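Enoyl-acyl carrier protein reductase (Uncultured bacterium, PDB 6KI9) probably catalyses the NAD(P)H-dependent reduction of the double bond of enoyl-acyl carrier protein, the last step of each round of fatty-acid elongation. Local coordinates at residues A[22-27]-A[36-41]; A[29-34]-A[398-403]; A[180-185]-A[372-377]. All coordinates share one frame; numbering follows the deposited sequence.

Contact 1: residues A[22-27]-A[36-41]; sequences FVLFGE and GLINEA. With EDO (1,2-ethanediol), chain F.
In the Rossmann-type beta-alpha-beta unit made of strand 21-25, helix 33-43 and strand 47-56, F22 and L24 of the first strand pack against L37, I38 and A41 on the inner side of the helix. The two elements run nearly antiparallel, at 164° between the short segments, with their axes 9.8 Å apart at closest approach.

F22 does most of the touching. Its CG lies anti to the backbone N (chi1 -179°), which sends the ring out from the sheet and in beneath the helix. There the methyl of A41 comes down over one face, A41 CB lying 3.5 Å from F22 CD2. The far rim of the ring meets the helix one turn earlier: F22 CZ is 3.9 Å from L37 CG, while L37 CD2 sits at the ring edge, in its plane. I38 crosses F22 at about a right angle, with I38 CG1 3.9 Å from F22 CE1 and oblique to the ring. L24 then extends the apolar layer, its CD2 meeting I38 CD1 at 3.9 Å, again at about a right angle. Within the sheet, F22 meets the ring of F156 on the adjacent parallel strand 155-159.

Past the strand end, an ethanediol bridges the backbone of E27, taking a bond from E27 N to its O1 (3.1 Å) and giving one from its O2 to E27 O (2.8 Å). G26 opens a G-x-x-x-G-x-G sequence reminiscent of the dinucleotide-binding loop of short-chain dehydrogenases, so the diol may mark part of a cofactor pocket. The E27 carboxylate turns to R55, V53 and T52.

Strand and helix share no hydrogen bond here, so shape sets their spacing: a flat ring fitted under the small methyl of A41, with branched side chains at its rim.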
loop_
_atom_site.group_PDB
_atom_site.type_symbol
_atom_site.label_atom_id
_atom_site.label_comp_id
_atom_site.label_asym_id
_atom_site.label_seq_id
_atom_site.Cartn_x
_atom_site.Cartn_y
_atom_site.Cartn_z
ATOM N N PHE A 22 -18.297 -4.015 -7.803
ATOM C CA PHE A 22 -17.004 -3.739 -7.199
ATOM C C PHE A 22 -16.099 -3.124 -8.254
ATOM O O PHE A 22 -15.892 -3.707 -9.315
ATOM C CB PHE A 22 -16.396 -5.033 -6.643
ATOM C CG PHE A 22 -15.056 -4.859 -5.975
ATOM C CD1 PHE A 22 -13.888 -4.892 -6.720
ATOM C CD2 PHE A 22 -14.971 -4.677 -4.605
ATOM C CE1 PHE A 22 -12.649 -4.744 -6.105
ATOM C CE2 PHE A 22 -13.734 -4.535 -3.975
ATOM C CZ PHE A 22 -12.573 -4.559 -4.739
ATOM N N VAL A 23 -15.579 -1.939 -7.968
ATOM C CA VAL A 23 -14.735 -1.239 -8.927
ATOM C C VAL A 23 -13.304 -1.138 -8.419
ATOM O O VAL A 23 -13.044 -0.503 -7.396
ATOM C CB VAL A 23 -15.279 0.174 -9.224
ATOM C CG1 VAL A 23 -14.401 0.874 -10.251
ATOM C CG2 VAL A 23 -16.713 0.082 -9.717
ATOM N N LEU A 24 -12.373 -1.766 -9.131
ATOM C CA LEU A 24 -10.967 -1.667 -8.757
ATOM C C LEU A 24 -10.369 -0.417 -9.380
ATOM O O LEU A 24 -10.159 -0.354 -10.597
ATOM C CB LEU A 24 -10.178 -2.900 -9.202
ATOM C CG LEU A 24 -8.745 -2.961 -8.659
ATOM C CD1 LEU A 24 -8.768 -3.152 -7.151
ATOM C CD2 LEU A 24 -7.951 -4.071 -9.327
ATOM N N PHE A 25 -10.121 0.586 -8.547
ATOM C CA PHE A 25 -9.530 1.830 -9.005
ATOM C C PHE A 25 -8.011 1.733 -8.867
ATOM O O PHE A 25 -7.396 2.256 -7.929
ATOM C CB PHE A 25 -10.102 3.022 -8.231
ATOM C CG PHE A 25 -9.849 4.348 -8.895
ATOM C CD1 PHE A 25 -10.604 4.739 -9.990
ATOM C CD2 PHE A 25 -8.854 5.198 -8.434
ATOM C CE1 PHE A 25 -10.378 5.957 -10.611
ATOM C CE2 PHE A 25 -8.624 6.422 -9.052
ATOM C CZ PHE A 25 -9.390 6.799 -10.147
ATOM N N GLY A 26 -7.427 1.036 -9.835
ATOM C CA GLY A 26 -6.021 0.691 -9.859
ATOM C C GLY A 26 -5.927 -0.481 -10.817
ATOM O O GLY A 26 -6.942 -1.099 -11.121
ATOM N N GLU A 27 -4.735 -0.798 -11.309
ATOM C CA GLU A 27 -4.621 -1.974 -12.161
ATOM C C GLU A 27 -3.771 -3.013 -11.457
ATOM O O GLU A 27 -2.708 -2.706 -10.919
ATOM C CB GLU A 27 -4.032 -1.634 -13.537
ATOM C CG GLU A 27 -4.088 -2.825 -14.500
ATOM C CD GLU A 27 -3.704 -2.486 -15.932
ATOM O OE1 GLU A 27 -3.533 -1.292 -16.251
ATOM O OE2 GLU A 27 -3.589 -3.428 -16.745
ATOM N N GLY A 36 -6.869 -10.350 -2.380
ATOM C CA GLY A 36 -7.754 -10.896 -1.369
ATOM C C GLY A 36 -9.089 -10.167 -1.302
ATOM O O GLY A 36 -10.150 -10.783 -1.118
ATOM N N LEU A 37 -9.033 -8.844 -1.434
ATOM C CA LEU A 37 -10.242 -8.024 -1.406
ATOM C C LEU A 37 -11.128 -8.336 -2.614
ATOM O O LEU A 37 -12.347 -8.535 -2.475
ATOM C CB LEU A 37 -9.875 -6.534 -1.364
ATOM C CG LEU A 37 -11.058 -5.556 -1.340
ATOM C CD1 LEU A 37 -11.935 -5.813 -0.116
ATOM C CD2 LEU A 37 -10.561 -4.123 -1.338
ATOM N N ILE A 38 -10.505 -8.404 -3.790
ATOM C CA ILE A 38 -11.220 -8.745 -5.018
ATOM C C ILE A 38 -11.859 -10.121 -4.874
ATOM O O ILE A 38 -13.006 -10.328 -5.265
ATOM C CB ILE A 38 -10.295 -8.743 -6.249
ATOM C CG1 ILE A 38 -9.741 -7.343 -6.511
ATOM C CG2 ILE A 38 -11.039 -9.246 -7.476
ATOM C CD1 ILE A 38 -8.482 -7.341 -7.355
ATOM N N ASN A 39 -11.114 -11.064 -4.300
ATOM C CA ASN A 39 -11.645 -12.403 -4.057
ATOM C C ASN A 39 -12.871 -12.417 -3.142
ATOM O O ASN A 39 -13.823 -13.167 -3.382
ATOM C CB ASN A 39 -10.563 -13.301 -3.465
ATOM C CG ASN A 39 -9.496 -13.658 -4.470
ATOM O OD1 ASN A 39 -9.686 -13.503 -5.673
ATOM N ND2 ASN A 39 -8.360 -14.137 -3.980
ATOM N N GLU A 40 -12.841 -11.601 -2.091
ATOM C CA GLU A 40 -13.995 -11.468 -1.204
ATOM C C GLU A 40 -15.199 -10.918 -1.965
ATOM O O GLU A 40 -16.318 -11.412 -1.806
ATOM C CB GLU A 40 -13.675 -10.559 -0.019
ATOM C CG GLU A 40 -12.726 -11.168 1.009
ATOM C CD GLU A 40 -13.303 -12.409 1.669
ATOM O OE1 GLU A 40 -14.475 -12.371 2.103
ATOM O OE2 GLU A 40 -12.585 -13.427 1.748
ATOM N N ALA A 41 -14.962 -9.896 -2.783
ATOM C CA ALA A 41 -16.046 -9.309 -3.580
ATOM C C ALA A 41 -16.655 -10.331 -4.533
ATOM O O ALA A 41 -17.879 -10.433 -4.653
ATOM C CB ALA A 41 -15.541 -8.102 -4.359
HETATM C C1 EDO F . -2.650 0.688 -8.733
HETATM O O1 EDO F . -2.468 0.986 -10.123
HETATM C C2 EDO F . -1.985 -0.637 -8.370
HETATM O O2 EDO F . -2.956 -1.690 -8.375
#

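Contact 2: residues A[29-34]-A[398-403]; sequences FGRGYA and LSALVL. With EDO (1,2-ethanediol), chain E.
L403 turns its CG anti to its own carbonyl carbon (chi1 -65°) and CD1 anti to CA (chi2 180°), a fork that offers one methyl to R31 and the other to Y33. R31 reaches it on a chain fully extended from CG to NE, and L403 CD1 ends up 3.4 Å above the plane of the R31 guanidinium, over its centre. L403 CD2 instead makes a CH-pi contact with Y33, 3.8 Å from the ring centroid and shifted from the middle of the face toward the rim.

V402 meets the phenol end of the same tyrosine obliquely: its CG1 is 3.2 Å from Y33 OH, whose hydrogen bond goes to the backbone O of P289. The A400 methyl lies at the edge of the R31 guanidinium, A400 CB 3.6 Å from R31 NH2.

This is where the glycine-rich loop after strand 21-25 enters helix 33-43 and abuts helix 394-413, from late in the chain. In related dinucleotide-binding folds this loop and the first turns of the helix face the cofactor phosphates. In this crystal A34 N donates to O2 of an ethanediol, probably from the crystallisation liquor, at 3.0 Å, and O1 of that diol lies at the edge of the Y33 ring.

No direct hydrogen bond joins the two segments, but water fills in. One molecule donates to A400 O at 2.8 Å and accepts a weak bond from R31 NH2; a second lies between the carbonyls of Y33 and L403, 2.8 Å from Y33 O.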
loop_
_atom_site.group_PDB
_atom_site.type_symbol
_atom_site.label_atom_id
_atom_site.label_comp_id
_atom_site.label_asym_id
_atom_site.label_seq_id
_atom_site.Cartn_x
_atom_site.Cartn_y
_atom_site.Cartn_z
ATOM N N PHE A 29 -1.222 -5.827 -10.924
ATOM C CA PHE A 29 0.025 -6.355 -11.468
ATOM C C PHE A 29 0.736 -7.167 -10.396
ATOM O O PHE A 29 1.362 -6.599 -9.501
ATOM C CB PHE A 29 0.957 -5.241 -11.953
ATOM C CG PHE A 29 0.431 -4.451 -13.117
ATOM C CD1 PHE A 29 0.400 -5.005 -14.387
ATOM C CD2 PHE A 29 0.024 -3.136 -12.953
ATOM C CE1 PHE A 29 -0.065 -4.277 -15.466
ATOM C CE2 PHE A 29 -0.440 -2.401 -14.029
ATOM C CZ PHE A 29 -0.481 -2.972 -15.288
ATOM N N GLY A 30 0.652 -8.489 -10.482
ATOM C CA GLY A 30 1.257 -9.325 -9.465
ATOM C C GLY A 30 0.415 -9.394 -8.206
ATOM O O GLY A 30 -0.563 -8.661 -8.059
ATOM N N ARG A 31 0.792 -10.284 -7.298
ATOM C CA ARG A 31 0.013 -10.514 -6.089
ATOM C C ARG A 31 0.327 -9.486 -5.007
ATOM O O ARG A 31 1.478 -9.088 -4.823
ATOM C CB ARG A 31 0.272 -11.926 -5.558
ATOM C CG ARG A 31 -0.336 -12.228 -4.190
ATOM C CD ARG A 31 0.170 -13.565 -3.657
ATOM N NE ARG A 31 -0.474 -13.960 -2.407
ATOM C CZ ARG A 31 0.181 -14.368 -1.322
ATOM N NH1 ARG A 31 1.507 -14.427 -1.320
ATOM N NH2 ARG A 31 -0.493 -14.713 -0.233
ATOM N N GLY A 32 -0.715 -9.043 -4.311
ATOM C CA GLY A 32 -0.574 -8.132 -3.190
ATOM C C GLY A 32 -1.871 -8.123 -2.409
ATOM O O GLY A 32 -2.666 -9.055 -2.522
ATOM N N TYR A 33 -2.110 -7.055 -1.651
ATOM C CA TYR A 33 -3.307 -6.956 -0.814
ATOM C C TYR A 33 -4.606 -7.015 -1.616
ATOM O O TYR A 33 -5.577 -7.635 -1.186
ATOM C CB TYR A 33 -3.298 -5.657 -0.002
ATOM C CG TYR A 33 -2.597 -5.722 1.339
ATOM C CD1 TYR A 33 -3.110 -6.488 2.382
ATOM C CD2 TYR A 33 -1.445 -4.987 1.575
ATOM C CE1 TYR A 33 -2.472 -6.537 3.614
ATOM C CE2 TYR A 33 -0.807 -5.029 2.804
ATOM C CZ TYR A 33 -1.324 -5.803 3.814
ATOM O OH TYR A 33 -0.693 -5.851 5.037
ATOM N N ALA A 34 -4.625 -6.339 -2.763
ATOM C CA ALA A 34 -5.863 -6.169 -3.521
ATOM C C ALA A 34 -6.484 -7.499 -3.944
ATOM O O ALA A 34 -7.707 -7.618 -4.029
ATOM C CB ALA A 34 -5.615 -5.292 -4.752
ATOM N N LEU A 398 4.233 -15.684 6.867
ATOM C CA LEU A 398 3.513 -14.659 7.620
ATOM C C LEU A 398 2.897 -13.576 6.717
ATOM O O LEU A 398 1.787 -13.098 6.983
ATOM C CB LEU A 398 4.438 -14.024 8.662
ATOM C CG LEU A 398 4.956 -15.002 9.725
ATOM C CD1 LEU A 398 5.741 -14.245 10.794
ATOM C CD2 LEU A 398 3.841 -15.828 10.347
ATOM N N SER A 399 3.592 -13.204 5.643
ATOM C CA SER A 399 3.022 -12.231 4.711
ATOM C C SER A 399 1.761 -12.800 4.095
ATOM O O SER A 399 0.746 -12.091 3.964
ATOM C CB SER A 399 4.014 -11.852 3.606
ATOM O OG SER A 399 5.105 -11.107 4.120
ATOM N N ALA A 400 1.829 -14.076 3.715
ATOM C CA ALA A 400 0.648 -14.736 3.153
ATOM C C ALA A 400 -0.522 -14.715 4.135
ATOM O O ALA A 400 -1.675 -14.464 3.742
ATOM C CB ALA A 400 0.974 -16.161 2.750
ATOM N N LEU A 401 -0.227 -14.958 5.413
ATOM C CA LEU A 401 -1.282 -14.909 6.426
ATOM C C LEU A 401 -1.909 -13.520 6.546
ATOM O O LEU A 401 -3.137 -13.389 6.664
ATOM C CB LEU A 401 -0.739 -15.348 7.791
ATOM C CG LEU A 401 -0.314 -16.810 7.882
ATOM C CD1 LEU A 401 0.084 -17.140 9.316
ATOM C CD2 LEU A 401 -1.430 -17.721 7.399
ATOM N N VAL A 402 -1.075 -12.483 6.538
ATOM C CA VAL A 402 -1.594 -11.122 6.642
ATOM C C VAL A 402 -2.501 -10.793 5.456
ATOM O O VAL A 402 -3.577 -10.222 5.635
ATOM C CB VAL A 402 -0.462 -10.086 6.733
ATOM C CG1 VAL A 402 -1.014 -8.679 6.585
ATOM C CG2 VAL A 402 0.284 -10.232 8.058
ATOM N N LEU A 403 -2.072 -11.160 4.251
ATOM C CA LEU A 403 -2.913 -10.932 3.064
ATOM C C LEU A 403 -4.274 -11.628 3.228
ATOM O O LEU A 403 -5.367 -11.028 2.987
ATOM C CB LEU A 403 -2.202 -11.441 1.812
ATOM C CG LEU A 403 -0.916 -10.706 1.438
ATOM C CD1 LEU A 403 -0.301 -11.309 0.189
ATOM C CD2 LEU A 403 -1.195 -9.233 1.229
HETATM C C1 EDO E . -2.002 -2.111 -2.611
HETATM O O1 EDO E . -1.120 -2.645 -1.616
HETATM C C2 EDO E . -3.040 -3.163 -2.976
HETATM O O2 EDO E . -2.381 -4.402 -3.255
HETATM O O HOH W 1 -2.597 -15.081 1.187
HETATM O O HOH W 2 -5.872 -8.700 1.359
#

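Contact 3: residues A[180-185]-A[372-377]; sequences KGRGER and LADIMI
The chain leaving helix 171-180 at G181 runs past helix 370-384 with the CA of R182 5.9 Å from that of A373, and it then turns back on itself, R185 N bonding to R182 O. The contact is thus a loop-on-helix packing at the periphery of the enzyme, joining the exit of helix 171-180 to the first half of helix 370-384.

I377 sits at its centre and touches the loop with two branches. Its CD1 points at the helix exit, 3.4 Å from K180 O. Its CG2 lies over one face of the R182 guanidinium, 3.5 Å above the plane and over the centre of the group. R182 gets there by bending at chi3 (-67°), which folds the flat group over I377. Replacing I377 with an alanine removes CG1, CG2 and CD1, and would probably leave the guanidinium without this support and open a gap beside the K180 carbonyl.

One turn earlier, A373 brings its CB to 3.5 Å from G181 O. That carbonyl O is buried and has no polar partner in the model; the methyl of A373 packs against it without offering a hydrogen bond.

D374 crosses R182 obliquely, its OD1 beside R182 CG and CD. The charged ends do not pair: R182 NE is 5.3 Å from D374 OD1, close enough for a probable electrostatic attraction but no salt bridge, and R182 NH1 has in addition a long, weak ion pair with D381.

Water makes the polar links. One molecule, at the guanidinium edge and in its plane, accepts from R182 NH2 at 2.9 Å and donates to D374 O. A second accepts from G183 N at 3.1 Å and donates to D374 OD1 at 3.0 Å.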
loop_
_atom_site.group_PDB
_atom_site.type_symbol
_atom_site.label_atom_id
_atom_site.label_comp_id
_atom_site.label_asym_id
_atom_site.label_seq_id
_atom_site.Cartn_x
_atom_site.Cartn_y
_atom_site.Cartn_z
ATOM N N LYS A 180 19.898 0.136 1.950
ATOM C CA LYS A 180 20.750 -1.010 2.269
ATOM C C LYS A 180 22.169 -0.645 2.703
ATOM O O LYS A 180 22.940 -1.520 3.094
ATOM C CB LYS A 180 20.825 -1.959 1.071
ATOM C CG LYS A 180 19.486 -2.526 0.642
ATOM C CD LYS A 180 19.669 -3.631 -0.382
ATOM C CE LYS A 180 20.298 -3.090 -1.653
ATOM N NZ LYS A 180 20.528 -4.158 -2.664
ATOM N N GLY A 181 22.512 0.638 2.652
ATOM C CA GLY A 181 23.874 1.049 2.938
ATOM C C GLY A 181 24.236 1.096 4.412
ATOM O O GLY A 181 23.485 1.624 5.240
ATOM N N ARG A 182 25.401 0.534 4.726
ATOM C CA ARG A 182 26.011 0.623 6.050
ATOM C C ARG A 182 27.416 1.212 5.910
ATOM O O ARG A 182 28.000 1.185 4.824
ATOM C CB ARG A 182 26.067 -0.749 6.729
ATOM C CG ARG A 182 24.743 -1.204 7.331
ATOM C CD ARG A 182 24.842 -2.626 7.862
ATOM N NE ARG A 182 25.029 -3.604 6.795
ATOM C CZ ARG A 182 25.159 -4.912 6.999
ATOM N NH1 ARG A 182 25.325 -5.734 5.970
ATOM N NH2 ARG A 182 25.125 -5.396 8.232
ATOM N N GLY A 183 27.946 1.745 7.007
ATOM C CA GLY A 183 29.280 2.326 7.016
ATOM C C GLY A 183 29.364 3.522 6.090
ATOM O O GLY A 183 28.507 4.396 6.138
ATOM N N GLU A 184 30.389 3.559 5.242
ATOM C CA GLU A 184 30.544 4.652 4.284
ATOM C C GLU A 184 29.457 4.626 3.218
ATOM O O GLU A 184 29.198 5.639 2.572
ATOM C CB GLU A 184 31.921 4.625 3.613
ATOM C CG GLU A 184 33.109 4.678 4.563
ATOM C CD GLU A 184 34.420 4.389 3.855
ATOM O OE1 GLU A 184 34.371 3.950 2.685
ATOM O OE2 GLU A 184 35.493 4.619 4.453
ATOM N N ARG A 185 28.822 3.471 3.038
ATOM C CA ARG A 185 27.755 3.340 2.055
ATOM C C ARG A 185 26.441 3.942 2.547
ATOM O O ARG A 185 25.538 4.197 1.750
ATOM C CB ARG A 185 27.540 1.870 1.691
ATOM C CG ARG A 185 28.683 1.242 0.932
ATOM C CD ARG A 185 28.616 1.615 -0.539
ATOM N NE ARG A 185 27.314 1.293 -1.121
ATOM C CZ ARG A 185 26.943 1.619 -2.356
ATOM N NH1 ARG A 185 25.735 1.288 -2.797
ATOM N NH2 ARG A 185 27.780 2.276 -3.148
ATOM N N LEU A 372 20.427 2.908 12.894
ATOM C CA LEU A 372 19.287 2.147 12.401
ATOM C C LEU A 372 19.735 1.195 11.309
ATOM O O LEU A 372 19.381 0.020 11.329
ATOM C CB LEU A 372 18.183 3.069 11.880
ATOM C CG LEU A 372 17.032 2.342 11.176
ATOM C CD1 LEU A 372 16.295 1.430 12.148
ATOM C CD2 LEU A 372 16.078 3.336 10.544
ATOM N N ALA A 373 20.526 1.698 10.365
ATOM C CA ALA A 373 21.047 0.862 9.289
ATOM C C ALA A 373 21.772 -0.348 9.871
ATOM O O ALA A 373 21.512 -1.493 9.477
ATOM C CB ALA A 373 21.979 1.664 8.386
ATOM N N ASP A 374 22.654 -0.094 10.838
ATOM C CA ASP A 374 23.399 -1.175 11.476
ATOM C C ASP A 374 22.497 -2.248 12.086
ATOM O O ASP A 374 22.621 -3.435 11.746
ATOM C CB ASP A 374 24.335 -0.622 12.555
ATOM C CG ASP A 374 25.588 0.005 11.972
ATOM O OD1 ASP A 374 25.949 -0.342 10.826
ATOM O OD2 ASP A 374 26.216 0.833 12.668
ATOM N N ILE A 375 21.588 -1.849 12.974
ATOM C CA ILE A 375 20.837 -2.859 13.720
ATOM C C ILE A 375 19.751 -3.526 12.862
ATOM O O ILE A 375 19.543 -4.736 12.958
ATOM C CB ILE A 375 20.212 -2.280 15.022
ATOM C CG1 ILE A 375 19.710 -3.416 15.921
ATOM C CG2 ILE A 375 19.115 -1.253 14.736
ATOM C CD1 ILE A 375 19.190 -2.960 17.265
ATOM N N MET A 376 19.084 -2.753 12.009
ATOM C CA MET A 376 18.006 -3.297 11.183
ATOM C C MET A 376 18.567 -4.221 10.100
ATOM O O MET A 376 18.105 -5.359 9.944
ATOM C CB MET A 376 17.177 -2.171 10.543
ATOM C CG MET A 376 16.088 -2.682 9.599
ATOM S SD MET A 376 14.895 -1.441 9.063
ATOM C CE MET A 376 15.904 -0.446 7.962
ATOM N N ILE A 377 19.564 -3.748 9.352
ATOM C CA ILE A 377 20.088 -4.581 8.276
ATOM C C ILE A 377 20.812 -5.784 8.873
ATOM O O ILE A 377 20.665 -6.909 8.382
ATOM C CB ILE A 377 21.020 -3.787 7.336
ATOM C CG1 ILE A 377 20.233 -2.665 6.654
ATOM C CG2 ILE A 377 21.628 -4.706 6.283
ATOM C CD1 ILE A 377 21.092 -1.654 5.933
HETATM O O HOH W 3 25.164 -4.030 10.790
HETATM O O HOH W 4 25.699 2.114 9.151
#

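Contacts 1 and 2 are neighbours, their centres about 13 Å apart, and both use helix 33-43: contact 1 sets its middle against strand 21-25 of the main sheet, contact 2 its start against helix 394-413. Contact 3 stands apart, its centre about 38 Å from that of contact 1, on the opposite side of the chain's centre, and about 27 Å from that of contact 2. Along the chain it opens after contact 1 and falls between the two halves of contact 2, helix 370-384 directly preceding helix 394-413. The first two lie in the Rossmann-like part that probably binds the cofactor, while the third packs the loop after helix 171-180 on helix 370-384 at the periphery.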